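Local coordinates for ADP-ribosyltransferase (Staphylococcus aureus, PDB 1OJZ), which probably transfers a single ADP-ribose group from NAD+ to a target protein, as C3-like exoenzymes do to Rho GTPases, at residues 3-8 / 82-87; 135-140 / 185-190; 143-148 / 177-182. All blocks are in the same frame, centred on the assembly; numbering follows the deposited sequence.

Contact 1 of 3, residues 3-8 / 82-87. With NAD (nicotinamide-adenine-dinucleotide), chain B.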
loop_
_atom_site.group_PDB
_atom_site.type_symbol
_atom_site.label_atom_id
_atom_site.label_comp_id
_atom_site.label_asym_id
_atom_site.label_seq_id
_atom_site.Cartn_x
_atom_site.Cartn_y
_atom_site.Cartn_z
ATOM N N THR A 3 -6.894 12.284 -12.585
ATOM C CA THR A 3 -6.395 11.610 -11.392
ATOM C C THR A 3 -6.018 12.566 -10.266
ATOM O O THR A 3 -5.402 13.603 -10.490
ATOM C CB THR A 3 -5.158 10.755 -11.728
ATOM O OG1 THR A 3 -5.527 9.728 -12.657
ATOM C CG2 THR A 3 -4.583 10.116 -10.466
ATOM N N LYS A 4 -6.385 12.192 -9.047
ATOM C CA LYS A 4 -6.088 12.984 -7.861
ATOM C C LYS A 4 -4.733 12.609 -7.274
ATOM O O LYS A 4 -4.304 11.458 -7.349
ATOM C CB LYS A 4 -7.156 12.748 -6.787
ATOM C CG LYS A 4 -8.550 13.260 -7.130
ATOM C CD LYS A 4 -8.716 14.708 -6.709
ATOM C CE LYS A 4 -10.163 15.151 -6.799
ATOM N NZ LYS A 4 -10.347 16.468 -6.130
ATOM N N ASN A 5 -4.063 13.597 -6.700
ATOM C CA ASN A 5 -2.778 13.400 -6.041
ATOM C C ASN A 5 -2.795 14.451 -4.942
ATOM O O ASN A 5 -2.628 15.641 -5.204
ATOM C CB ASN A 5 -1.605 13.654 -6.987
ATOM C CG ASN A 5 -0.272 13.204 -6.398
ATOM O OD1 ASN A 5 0.786 13.694 -6.784
ATOM N ND2 ASN A 5 -0.320 12.253 -5.467
ATOM N N PHE A 6 -3.008 13.999 -3.713
ATOM C CA PHE A 6 -3.103 14.888 -2.569
ATOM C C PHE A 6 -1.784 15.238 -1.894
ATOM O O PHE A 6 -0.931 14.373 -1.677
ATOM C CB PHE A 6 -4.054 14.276 -1.539
ATOM C CG PHE A 6 -5.476 14.170 -2.010
ATOM C CD1 PHE A 6 -6.305 15.289 -2.019
ATOM C CD2 PHE A 6 -5.989 12.953 -2.452
ATOM C CE1 PHE A 6 -7.626 15.194 -2.456
ATOM C CE2 PHE A 6 -7.311 12.848 -2.893
ATOM C CZ PHE A 6 -8.129 13.968 -2.897
ATOM N N THR A 7 -1.636 16.522 -1.572
ATOM C CA THR A 7 -0.459 17.046 -0.882
ATOM C C THR A 7 -0.973 17.838 0.318
ATOM O O THR A 7 -0.221 18.176 1.234
ATOM C CB THR A 7 0.385 17.994 -1.778
ATOM O OG1 THR A 7 -0.435 19.067 -2.252
ATOM C CG2 THR A 7 0.974 17.244 -2.957
ATOM N N ASP A 8 -2.268 18.134 0.304
ATOM C CA ASP A 8 -2.894 18.868 1.400
ATOM C C ASP A 8 -3.730 17.901 2.227
ATOM O O ASP A 8 -4.608 17.217 1.698
ATOM C CB ASP A 8 -3.797 19.978 0.870
ATOM C CG ASP A 8 -4.330 20.859 1.981
ATOM O OD1 ASP A 8 -3.554 21.697 2.493
ATOM O OD2 ASP A 8 -5.513 20.703 2.352
ATOM N N TYR A 82 -3.792 8.517 -6.713
ATOM C CA TYR A 82 -2.525 7.927 -6.290
ATOM C C TYR A 82 -2.485 7.788 -4.774
ATOM O O TYR A 82 -2.901 8.694 -4.042
ATOM C CB TYR A 82 -1.330 8.798 -6.712
ATOM C CG TYR A 82 -0.871 8.633 -8.145
ATOM C CD1 TYR A 82 -1.149 9.607 -9.104
ATOM C CD2 TYR A 82 -0.152 7.503 -8.541
ATOM C CE1 TYR A 82 -0.719 9.464 -10.423
ATOM C CE2 TYR A 82 0.278 7.346 -9.856
ATOM C CZ TYR A 82 -0.008 8.329 -10.791
ATOM O OH TYR A 82 0.407 8.183 -12.095
ATOM N N VAL A 83 -2.008 6.640 -4.302
ATOM C CA VAL A 83 -1.843 6.415 -2.874
ATOM C C VAL A 83 -0.404 5.947 -2.740
ATOM O O VAL A 83 0.165 5.385 -3.685
ATOM C CB VAL A 83 -2.798 5.343 -2.315
ATOM C CG1 VAL A 83 -4.240 5.854 -2.389
ATOM C CG2 VAL A 83 -2.625 4.027 -3.083
ATOM N N TYR A 84 0.186 6.171 -1.575
ATOM C CA TYR A 84 1.578 5.806 -1.371
ATOM C C TYR A 84 1.826 4.743 -0.311
ATOM O O TYR A 84 1.370 4.856 0.824
ATOM C CB TYR A 84 2.386 7.064 -1.039
ATOM C CG TYR A 84 2.303 8.119 -2.122
ATOM C CD1 TYR A 84 1.188 8.952 -2.232
ATOM C CD2 TYR A 84 3.312 8.242 -3.070
ATOM C CE1 TYR A 84 1.084 9.882 -3.271
ATOM C CE2 TYR A 84 3.225 9.157 -4.104
ATOM C CZ TYR A 84 2.109 9.975 -4.205
ATOM O OH TYR A 84 2.025 10.863 -5.257
ATOM N N ARG A 85 2.557 3.706 -0.705
ATOM C CA ARG A 85 2.903 2.631 0.203
ATOM C C ARG A 85 4.404 2.777 0.489
ATOM O O ARG A 85 5.242 2.471 -0.361
ATOM C CB ARG A 85 2.583 1.268 -0.439
ATOM C CG ARG A 85 2.711 0.092 0.533
ATOM C CD ARG A 85 2.284 -1.254 -0.059
ATOM N NE ARG A 85 2.456 -2.331 0.921
ATOM C CZ ARG A 85 2.660 -3.609 0.610
ATOM N NH1 ARG A 85 2.710 -3.990 -0.663
ATOM N NH2 ARG A 85 2.847 -4.501 1.572
ATOM N N LEU A 86 4.735 3.289 1.672
ATOM C CA LEU A 86 6.130 3.465 2.047
ATOM C C LEU A 86 6.678 2.136 2.548
ATOM O O LEU A 86 6.079 1.490 3.405
ATOM C CB LEU A 86 6.259 4.562 3.108
ATOM C CG LEU A 86 6.296 5.985 2.533
ATOM C CD1 LEU A 86 5.103 6.213 1.605
ATOM C CD2 LEU A 86 6.285 7.001 3.668
ATOM N N LEU A 87 7.816 1.725 2.000
ATOM C CA LEU A 87 8.399 0.442 2.362
ATOM C C LEU A 87 9.891 0.518 2.668
ATOM O O LEU A 87 10.568 1.480 2.299
ATOM C CB LEU A 87 8.169 -0.547 1.212
ATOM C CG LEU A 87 6.713 -0.749 0.777
ATOM C CD1 LEU A 87 6.669 -1.299 -0.650
ATOM C CD2 LEU A 87 6.013 -1.680 1.753
HETATM P PA NAD B . 3.571 -4.311 5.894
HETATM O O1A NAD B . 3.756 -3.776 4.531
HETATM O O2A NAD B . 2.665 -5.474 6.097
HETATM O O5B NAD B . 5.011 -4.643 6.500
HETATM C C5B NAD B . 5.891 -5.531 5.792
HETATM C C4B NAD B . 7.287 -4.967 5.843
HETATM O O4B NAD B . 8.036 -5.916 5.004
HETATM C C3B NAD B . 7.434 -3.563 5.187
HETATM O O3B NAD B . 8.117 -2.698 6.139
HETATM C C2B NAD B . 8.214 -3.736 3.903
HETATM O O2B NAD B . 9.402 -3.060 3.745
HETATM C C1B NAD B . 8.296 -5.285 3.745
HETATM N N9A NAD B . 7.290 -5.788 2.793
HETATM C C8A NAD B . 5.997 -5.378 2.435
HETATM N N7A NAD B . 5.436 -6.125 1.514
HETATM C C5A NAD B . 6.317 -7.069 1.188
HETATM C C6A NAD B . 6.272 -8.183 0.237
HETATM N N6A NAD B . 5.225 -8.416 -0.527
HETATM N N1A NAD B . 7.425 -8.956 0.200
HETATM C C2A NAD B . 8.525 -8.765 0.954
HETATM N N3A NAD B . 8.616 -7.720 1.882
HETATM C C4A NAD B . 7.491 -6.893 1.967
HETATM O O3 NAD B . 3.069 -3.149 6.836
HETATM P PN NAD B . 3.583 -1.618 6.991
HETATM O O1N NAD B . 3.511 -0.978 5.675
HETATM O O2N NAD B . 4.902 -1.687 7.689
HETATM O O5D NAD B . 2.387 -1.027 7.880
HETATM C C5D NAD B . 2.180 -1.453 9.249
HETATM C C4D NAD B . 1.469 -0.372 9.979
HETATM O O4D NAD B . 1.734 0.943 9.318
HETATM C C3D NAD B . -0.099 -0.504 9.997
HETATM O O3D NAD B . -0.603 -0.312 11.340
HETATM C C2D NAD B . -0.603 0.621 9.072
HETATM O O2D NAD B . -1.891 1.043 9.449
HETATM C C1D NAD B . 0.520 1.719 9.239
HETATM N N1N NAD B . 0.670 2.755 8.125
HETATM C C2N NAD B . 1.608 2.426 7.061
HETATM C C3N NAD B . 1.498 2.889 5.799
HETATM C C7N NAD B . 2.517 2.546 4.739
HETATM O O7N NAD B . 2.642 3.337 3.774
HETATM N N7N NAD B . 3.264 1.443 4.862
HETATM C C4N NAD B . 0.347 3.797 5.389
HETATM C C5N NAD B . -0.840 3.532 6.266
HETATM C C6N NAD B . -0.588 3.318 7.650
HETATM O O HOH W 1 -2.585 11.266 -3.282
#
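Asn5 ND2 donates to Tyr84 OH at 2.7 Å, with an N-H...O angle of 147°, and also gives a longer bond of 3.3 Å to water 1. The amide reaches the hydroxyl end of the tyrosine because CG of Asn5 lies anti to its backbone N (chi1 -169°), which carries ND2 across from the loop to the edge of the Tyr84 ring, near its plane. The two side chains run roughly at right angles, and the phenol oxygen stands somewhat out of the amide plane. Water 1 ties the same place to the backbones: it accepts from Phe6 N at 2.8 Å and donates to Tyr82 O. Next to it, Tyr82 N bonds to Lys4 O at 3.1 Å. Thr3 adds a hydrophobic touch, its CG2 lying 3.7 Å from Tyr82 CD1, while its OG1 turns to Ser80 and Glu157. Lys4 also makes a backbone bond to Ser80, so the N-terminal loop borders the start of strand 81-87, an edge strand of the five-stranded mixed sheet in the ADP-ribosyltransferase fold. The loop leads straight into helix 9-23, capped by Asp8. Further along, the strand passes into the NAD site. Leu86 holds the nicotinamide amide with both of its backbone groups, Leu86 N giving to NAD O7N at 3.0 Å and Leu86 O taking from NAD N7N at 3.2 Å, a paired grip that fixes how the amide is turned. Arg85, extended from CG to NE, sends NH2 to the phosphate oxygen O1A of NAD at 3.2 Å. NH1 of the same guanidinium forms a salt bridge with Glu133, which lends the phosphate-binding group a second hold.

Contact 2 of 3, residues 135-140 / 185-190. With NAD (nicotinamide-adenine-dinucleotide), chain B.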
loop_
_atom_site.group_PDB
_atom_site.type_symbol
_atom_site.label_atom_id
_atom_site.label_comp_id
_atom_site.label_asym_id
_atom_site.label_seq_id
_atom_site.Cartn_x
_atom_site.Cartn_y
_atom_site.Cartn_z
ATOM N N GLY A 135 -0.858 -9.875 1.250
ATOM C CA GLY A 135 -1.494 -9.380 2.453
ATOM C C GLY A 135 -2.344 -8.198 2.017
ATOM O O GLY A 135 -2.519 -7.962 0.824
ATOM N N TYR A 136 -2.905 -7.469 2.966
ATOM C CA TYR A 136 -3.681 -6.289 2.613
ATOM C C TYR A 136 -2.608 -5.230 2.365
ATOM O O TYR A 136 -1.468 -5.395 2.815
ATOM C CB TYR A 136 -4.591 -5.892 3.779
ATOM C CG TYR A 136 -5.718 -6.876 4.013
ATOM C CD1 TYR A 136 -6.959 -6.709 3.386
ATOM C CD2 TYR A 136 -5.527 -8.001 4.812
ATOM C CE1 TYR A 136 -7.984 -7.648 3.553
ATOM C CE2 TYR A 136 -6.538 -8.945 4.986
ATOM C CZ TYR A 136 -7.758 -8.763 4.357
ATOM O OH TYR A 136 -8.760 -9.680 4.544
ATOM N N SER A 137 -2.951 -4.166 1.644
ATOM C CA SER A 137 -1.988 -3.105 1.365
ATOM C C SER A 137 -2.337 -1.823 2.118
ATOM O O SER A 137 -3.336 -1.153 1.818
ATOM C CB SER A 137 -1.917 -2.806 -0.139
ATOM O OG SER A 137 -1.344 -3.882 -0.870
ATOM N N SER A 138 -1.496 -1.484 3.093
ATOM C CA SER A 138 -1.682 -0.287 3.901
ATOM C C SER A 138 -0.975 0.881 3.214
ATOM O O SER A 138 0.253 0.904 3.118
ATOM C CB SER A 138 -1.084 -0.512 5.292
ATOM O OG SER A 138 -1.300 0.615 6.123
ATOM N N THR A 139 -1.747 1.858 2.757
ATOM C CA THR A 139 -1.179 3.006 2.054
ATOM C C THR A 139 -1.623 4.340 2.637
ATOM O O THR A 139 -2.452 4.391 3.547
ATOM C CB THR A 139 -1.588 2.988 0.570
ATOM O OG1 THR A 139 -3.005 3.200 0.468
ATOM C CG2 THR A 139 -1.224 1.637 -0.075
ATOM N N GLN A 140 -1.062 5.421 2.098
ATOM C CA GLN A 140 -1.409 6.767 2.543
ATOM C C GLN A 140 -1.772 7.669 1.363
ATOM O O GLN A 140 -1.114 7.640 0.313
ATOM C CB GLN A 140 -0.260 7.369 3.377
ATOM C CG GLN A 140 1.142 7.120 2.856
ATOM C CD GLN A 140 2.223 7.383 3.907
ATOM O OE1 GLN A 140 2.432 8.517 4.336
ATOM N NE2 GLN A 140 2.911 6.324 4.326
ATOM N N ARG A 185 -6.720 -7.360 -0.163
ATOM C CA ARG A 185 -5.600 -8.295 -0.120
ATOM C C ARG A 185 -5.525 -8.767 -1.564
ATOM O O ARG A 185 -6.519 -8.696 -2.282
ATOM C CB ARG A 185 -5.896 -9.472 0.827
ATOM C CG ARG A 185 -7.052 -10.378 0.409
ATOM C CD ARG A 185 -7.324 -11.393 1.497
ATOM N NE ARG A 185 -8.417 -12.297 1.160
ATOM C CZ ARG A 185 -8.273 -13.423 0.470
ATOM N NH1 ARG A 185 -7.080 -13.791 0.039
ATOM N NH2 ARG A 185 -9.329 -14.181 0.216
ATOM N N GLY A 186 -4.352 -9.211 -1.999
ATOM C CA GLY A 186 -4.214 -9.661 -3.370
ATOM C C GLY A 186 -4.172 -8.529 -4.385
ATOM O O GLY A 186 -4.425 -8.753 -5.566
ATOM N N THR A 187 -3.859 -7.310 -3.948
ATOM C CA THR A 187 -3.794 -6.188 -4.882
ATOM C C THR A 187 -2.699 -6.412 -5.929
ATOM O O THR A 187 -1.558 -6.740 -5.602
ATOM C CB THR A 187 -3.552 -4.837 -4.144
ATOM O OG1 THR A 187 -4.787 -4.381 -3.567
ATOM C CG2 THR A 187 -3.040 -3.780 -5.108
ATOM N N GLU A 188 -3.068 -6.250 -7.196
ATOM C CA GLU A 188 -2.138 -6.428 -8.300
ATOM C C GLU A 188 -1.752 -5.093 -8.895
ATOM O O GLU A 188 -2.600 -4.218 -9.066
ATOM C CB GLU A 188 -2.771 -7.280 -9.394
ATOM C CG GLU A 188 -2.954 -8.715 -9.003
ATOM C CD GLU A 188 -3.759 -9.496 -10.020
ATOM O OE1 GLU A 188 -4.931 -9.136 -10.268
ATOM O OE2 GLU A 188 -3.211 -10.469 -10.570
ATOM N N TYR A 189 -0.475 -4.938 -9.222
ATOM C CA TYR A 189 -0.023 -3.685 -9.810
ATOM C C TYR A 189 1.106 -3.873 -10.810
ATOM O O TYR A 189 2.063 -4.614 -10.560
ATOM C CB TYR A 189 0.388 -2.702 -8.707
ATOM C CG TYR A 189 1.443 -3.222 -7.751
ATOM C CD1 TYR A 189 2.796 -2.957 -7.961
ATOM C CD2 TYR A 189 1.087 -3.989 -6.640
ATOM C CE1 TYR A 189 3.767 -3.444 -7.090
ATOM C CE2 TYR A 189 2.058 -4.483 -5.755
ATOM C CZ TYR A 189 3.393 -4.204 -5.990
ATOM O OH TYR A 189 4.358 -4.682 -5.129
ATOM N N ALA A 190 0.964 -3.203 -11.952
ATOM C CA ALA A 190 1.946 -3.249 -13.025
ATOM C C ALA A 190 2.890 -2.063 -12.883
ATOM O O ALA A 190 2.470 -0.898 -12.962
ATOM C CB ALA A 190 1.245 -3.200 -14.386
HETATM P PA NAD B . 3.571 -4.311 5.894
HETATM O O1A NAD B . 3.756 -3.776 4.531
HETATM O O2A NAD B . 2.665 -5.474 6.097
HETATM O O5B NAD B . 5.011 -4.643 6.500
HETATM C C5B NAD B . 5.891 -5.531 5.792
HETATM C C4B NAD B . 7.287 -4.967 5.843
HETATM O O4B NAD B . 8.036 -5.916 5.004
HETATM C C3B NAD B . 7.434 -3.563 5.187
HETATM O O3B NAD B . 8.117 -2.698 6.139
HETATM C C2B NAD B . 8.214 -3.736 3.903
HETATM O O2B NAD B . 9.402 -3.060 3.745
HETATM C C1B NAD B . 8.296 -5.285 3.745
HETATM N N9A NAD B . 7.290 -5.788 2.793
HETATM C C8A NAD B . 5.997 -5.378 2.435
HETATM N N7A NAD B . 5.436 -6.125 1.514
HETATM C C5A NAD B . 6.317 -7.069 1.188
HETATM C C6A NAD B . 6.272 -8.183 0.237
HETATM N N6A NAD B . 5.225 -8.416 -0.527
HETATM N N1A NAD B . 7.425 -8.956 0.200
HETATM C C2A NAD B . 8.525 -8.765 0.954
HETATM N N3A NAD B . 8.616 -7.720 1.882
HETATM C C4A NAD B . 7.491 -6.893 1.967
HETATM O O3 NAD B . 3.069 -3.149 6.836
HETATM P PN NAD B . 3.583 -1.618 6.991
HETATM O O1N NAD B . 3.511 -0.978 5.675
HETATM O O2N NAD B . 4.902 -1.687 7.689
HETATM O O5D NAD B . 2.387 -1.027 7.880
HETATM C C5D NAD B . 2.180 -1.453 9.249
HETATM C C4D NAD B . 1.469 -0.372 9.979
HETATM O O4D NAD B . 1.734 0.943 9.318
HETATM C C3D NAD B . -0.099 -0.504 9.997
HETATM O O3D NAD B . -0.603 -0.312 11.340
HETATM C C2D NAD B . -0.603 0.621 9.072
HETATM O O2D NAD B . -1.891 1.043 9.449
HETATM C C1D NAD B . 0.520 1.719 9.239
HETATM N N1N NAD B . 0.670 2.755 8.125
HETATM C C2N NAD B . 1.608 2.426 7.061
HETATM C C3N NAD B . 1.498 2.889 5.799
HETATM C C7N NAD B . 2.517 2.546 4.739
HETATM O O7N NAD B . 2.642 3.337 3.774
HETATM N N7N NAD B . 3.264 1.443 4.862
HETATM C C4N NAD B . 0.347 3.797 5.389
HETATM C C5N NAD B . -0.840 3.532 6.266
HETATM C C6N NAD B . -0.588 3.318 7.650
HETATM O O HOH W 2 -2.754 -6.036 -1.217
#
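Tyr136 turns one ring face to Arg185, whose CB sits 3.8 Å above the ring centre and only 9° off the normal, a CH-pi contact. From there the arginine runs on past the phenol, CD coming to 3.8 Å from Tyr136 OH. With chi1 at 64°, CG of Arg185 stands between the backbone N and the carbonyl carbon, and the extended chain beyond it carries the guanidinium to the hydroxyl end of the ring, the two planes 68° apart. One carboxylate ties both ends together: Asp69 receives Tyr136 OH on one oxygen and makes a salt bridge with Arg185 NE through the other. The backbones meet closely too, Arg185 CA pointing its hydrogen at Gly135 O over 3.2 Å. Water 2 links the two segments further along, 2.8 Å from Gly135 O and 2.6 Å from Ser137 OG, and accepts from Thr187 N. Beyond Ser137 the strand turns to the ligand. Ser138, Thr139 and Gln140 form the Ser-Thr-Gln version of the Ser-Thr-Ser motif of C3-like exoenzymes, and Gln140 NE2 donates to the nicotinamide oxygen O7N of NAD at 3.0 Å. The contact therefore lies where the two sheets come together: strand 137-140 pairs with strand 180-183, while strand 187-196 belongs to the five-stranded sheet, and helix 59-72 packs over the Tyr136-Arg185 pair through Val65, with Tyr36 meeting the Tyr136 ring edge-to-face.

Contact 3 of 3, residues 143-148 / 177-182. With NAD (nicotinamide-adenine-dinucleotide), chain B.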
loop_
_atom_site.group_PDB
_atom_site.type_symbol
_atom_site.label_atom_id
_atom_site.label_comp_id
_atom_site.label_asym_id
_atom_site.label_seq_id
_atom_site.Cartn_x
_atom_site.Cartn_y
_atom_site.Cartn_z
ATOM N N SER A 143 1.672 11.270 0.663
ATOM C CA SER A 143 2.985 10.703 0.922
ATOM C C SER A 143 3.637 11.421 2.092
ATOM O O SER A 143 3.609 12.651 2.163
ATOM C CB SER A 143 3.872 10.832 -0.316
ATOM O OG SER A 143 5.146 10.259 -0.076
ATOM N N GLY A 144 4.214 10.656 3.011
ATOM C CA GLY A 144 4.874 11.257 4.155
ATOM C C GLY A 144 4.004 11.431 5.385
ATOM O O GLY A 144 4.509 11.757 6.455
ATOM N N ALA A 145 2.698 11.225 5.246
ATOM C CA ALA A 145 1.798 11.366 6.385
ATOM C C ALA A 145 2.148 10.315 7.439
ATOM O O ALA A 145 1.736 10.424 8.595
ATOM C CB ALA A 145 0.342 11.201 5.937
ATOM N N ALA A 146 2.916 9.305 7.034
ATOM C CA ALA A 146 3.312 8.233 7.941
ATOM C C ALA A 146 4.600 7.531 7.510
ATOM O O ALA A 146 4.843 7.333 6.322
ATOM C CB ALA A 146 2.186 7.220 8.045
ATOM N N LEU A 147 5.421 7.149 8.486
ATOM C CA LEU A 147 6.678 6.454 8.210
ATOM C C LEU A 147 7.431 7.135 7.068
ATOM O O LEU A 147 8.068 6.468 6.256
ATOM C CB LEU A 147 6.393 4.998 7.818
ATOM C CG LEU A 147 5.503 4.118 8.710
ATOM C CD1 LEU A 147 4.097 4.676 8.765
ATOM C CD2 LEU A 147 5.456 2.711 8.144
ATOM N N ALA A 148 7.363 8.461 7.017
ATOM C CA ALA A 148 8.002 9.224 5.948
ATOM C C ALA A 148 9.506 8.998 5.812
ATOM O O ALA A 148 10.108 9.396 4.814
ATOM C CB ALA A 148 7.706 10.716 6.129
ATOM N N GLY A 177 -4.096 10.118 11.639
ATOM C CA GLY A 177 -3.136 11.013 11.026
ATOM C C GLY A 177 -2.256 10.421 9.937
ATOM O O GLY A 177 -1.389 11.117 9.412
ATOM N N GLN A 178 -2.454 9.152 9.588
ATOM C CA GLN A 178 -1.643 8.549 8.530
ATOM C C GLN A 178 -2.369 8.576 7.181
ATOM O O GLN A 178 -1.879 8.017 6.203
ATOM C CB GLN A 178 -1.276 7.102 8.890
ATOM C CG GLN A 178 -0.568 6.960 10.229
ATOM C CD GLN A 178 -0.239 5.520 10.574
ATOM O OE1 GLN A 178 -1.077 4.632 10.421
ATOM N NE2 GLN A 178 0.980 5.282 11.057
ATOM N N GLN A 179 -3.528 9.230 7.136
ATOM C CA GLN A 179 -4.320 9.322 5.907
ATOM C C GLN A 179 -4.346 7.963 5.212
ATOM O O GLN A 179 -4.260 7.871 3.985
ATOM C CB GLN A 179 -3.707 10.370 4.969
ATOM C CG GLN A 179 -3.757 11.801 5.511
ATOM C CD GLN A 179 -5.140 12.431 5.393
ATOM O OE1 GLN A 179 -5.387 13.521 5.919
ATOM N NE2 GLN A 179 -6.040 11.758 4.697
ATOM N N GLU A 180 -4.478 6.907 6.005
ATOM C CA GLU A 180 -4.453 5.562 5.463
ATOM C C GLU A 180 -5.592 5.144 4.547
ATOM O O GLU A 180 -6.769 5.418 4.791
ATOM C CB GLU A 180 -4.316 4.533 6.598
ATOM C CG GLU A 180 -4.363 3.082 6.106
ATOM C CD GLU A 180 -3.824 2.100 7.121
ATOM O OE1 GLU A 180 -3.546 2.523 8.263
ATOM O OE2 GLU A 180 -3.680 0.906 6.782
ATOM N N VAL A 181 -5.212 4.486 3.463
ATOM C CA VAL A 181 -6.166 3.947 2.512
ATOM C C VAL A 181 -5.780 2.480 2.467
ATOM O O VAL A 181 -4.662 2.130 2.084
ATOM C CB VAL A 181 -6.029 4.584 1.115
ATOM C CG1 VAL A 181 -6.888 3.813 0.114
ATOM C CG2 VAL A 181 -6.490 6.039 1.162
ATOM N N LEU A 182 -6.700 1.631 2.901
ATOM C CA LEU A 182 -6.439 0.205 2.942
ATOM C C LEU A 182 -6.968 -0.477 1.690
ATOM O O LEU A 182 -8.167 -0.407 1.384
ATOM C CB LEU A 182 -7.078 -0.393 4.201
ATOM C CG LEU A 182 -6.779 -1.855 4.545
ATOM C CD1 LEU A 182 -5.293 -2.032 4.899
ATOM C CD2 LEU A 182 -7.648 -2.270 5.715
HETATM P PA NAD B . 3.571 -4.311 5.894
HETATM O O1A NAD B . 3.756 -3.776 4.531
HETATM O O2A NAD B . 2.665 -5.474 6.097
HETATM O O5B NAD B . 5.011 -4.643 6.500
HETATM C C5B NAD B . 5.891 -5.531 5.792
HETATM C C4B NAD B . 7.287 -4.967 5.843
HETATM O O4B NAD B . 8.036 -5.916 5.004
HETATM C C3B NAD B . 7.434 -3.563 5.187
HETATM O O3B NAD B . 8.117 -2.698 6.139
HETATM C C2B NAD B . 8.214 -3.736 3.903
HETATM O O2B NAD B . 9.402 -3.060 3.745
HETATM C C1B NAD B . 8.296 -5.285 3.745
HETATM N N9A NAD B . 7.290 -5.788 2.793
HETATM C C8A NAD B . 5.997 -5.378 2.435
HETATM N N7A NAD B . 5.436 -6.125 1.514
HETATM C C5A NAD B . 6.317 -7.069 1.188
HETATM C C6A NAD B . 6.272 -8.183 0.237
HETATM N N6A NAD B . 5.225 -8.416 -0.527
HETATM N N1A NAD B . 7.425 -8.956 0.200
HETATM C C2A NAD B . 8.525 -8.765 0.954
HETATM N N3A NAD B . 8.616 -7.720 1.882
HETATM C C4A NAD B . 7.491 -6.893 1.967
HETATM O O3 NAD B . 3.069 -3.149 6.836
HETATM P PN NAD B . 3.583 -1.618 6.991
HETATM O O1N NAD B . 3.511 -0.978 5.675
HETATM O O2N NAD B . 4.902 -1.687 7.689
HETATM O O5D NAD B . 2.387 -1.027 7.880
HETATM C C5D NAD B . 2.180 -1.453 9.249
HETATM C C4D NAD B . 1.469 -0.372 9.979
HETATM O O4D NAD B . 1.734 0.943 9.318
HETATM C C3D NAD B . -0.099 -0.504 9.997
HETATM O O3D NAD B . -0.603 -0.312 11.340
HETATM C C2D NAD B . -0.603 0.621 9.072
HETATM O O2D NAD B . -1.891 1.043 9.449
HETATM C C1D NAD B . 0.520 1.719 9.239
HETATM N N1N NAD B . 0.670 2.755 8.125
HETATM C C2N NAD B . 1.608 2.426 7.061
HETATM C C3N NAD B . 1.498 2.889 5.799
HETATM C C7N NAD B . 2.517 2.546 4.739
HETATM O O7N NAD B . 2.642 3.337 3.774
HETATM N N7N NAD B . 3.264 1.443 4.862
HETATM C C4N NAD B . 0.347 3.797 5.389
HETATM C C5N NAD B . -0.840 3.532 6.266
HETATM C C6N NAD B . -0.588 3.318 7.650
#
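Ala146 CB rests against the stem of Gln178, 3.5 Å from its CG and 3.6 Å from its CB, while Leu147 CD1 lies 3.9 Å from Gln178 NE2. Both loops carry these side chains to the nicotinamide ring of NAD: Leu147 CD1 comes to 3.8 Å from NAD C2N, and Gln178 OE1 to 3.1 Å from NAD C6N. In Gln178, CG is anti to the carbonyl carbon (chi1 -56°) and the chain is extended from there (chi2 179°), which brings OE1 up beside the nicotinamide ring. Two residues on, Glu180 OE1 accepts the ribose hydroxyl O2D of NAD at 2.5 Å, and its other carboxylate oxygen is bonded to Ser138 OG. Gln178 and Glu180 form the Gln-x-Glu pair of the C3-like exoenzymes, at the end of the ARTT loop. In relatives the glutamate is the catalytic one, and the glutamine probably recognises the target asparagine. Behind this shell the backbones are held from outside the contact. Asp168 takes Gly177 N and Gln179 N on its two carboxylate oxygens, Gln140 OE1 takes Ala146 N, and backbone bonding of Val181 to Thr139 sets Glu180 next to Ser138. Leu147, which touches the ring, and Gln179, between Gln178 and Glu180, both have left-handed backbone angles. The nearest backbone approach, Ala145 O to Gly177 O at 3.3 Å, sets two acceptors side by side and is no bond. The loops thus meet through van der Waals contact alone, while their polar ties run to other parts of the chain and to NAD. Apolar Ala146 CB and Leu147 CD1 set Gln178 against the nicotinamide, while Glu180, held by Ser138, grips O2D, a division of labour consistent with orienting the ribose next to the bond that is cleaved.

Contact 2 is the buried one, near the centre of the chain; contact 1 is a surface contact and contact 3 partly buried, yet all three send residues to NAD. Contact 1 fastens the N-terminal loop by direct hydrogen bonds and a water, contact 2 relies on CH-pi packing and another water, and contact 3 joins its segments by van der Waals contact without hydrogen bonds between them. Strand 137-140 is tied to strand 81-87, Tyr84 N of contact 1 probably bonding to Gln140 O of contact 2. Leu86 of contact 1 also packs on Ala146 to Ala148 of contact 3. Along the chain, contact 3 is nested inside the loop closed by contact 2.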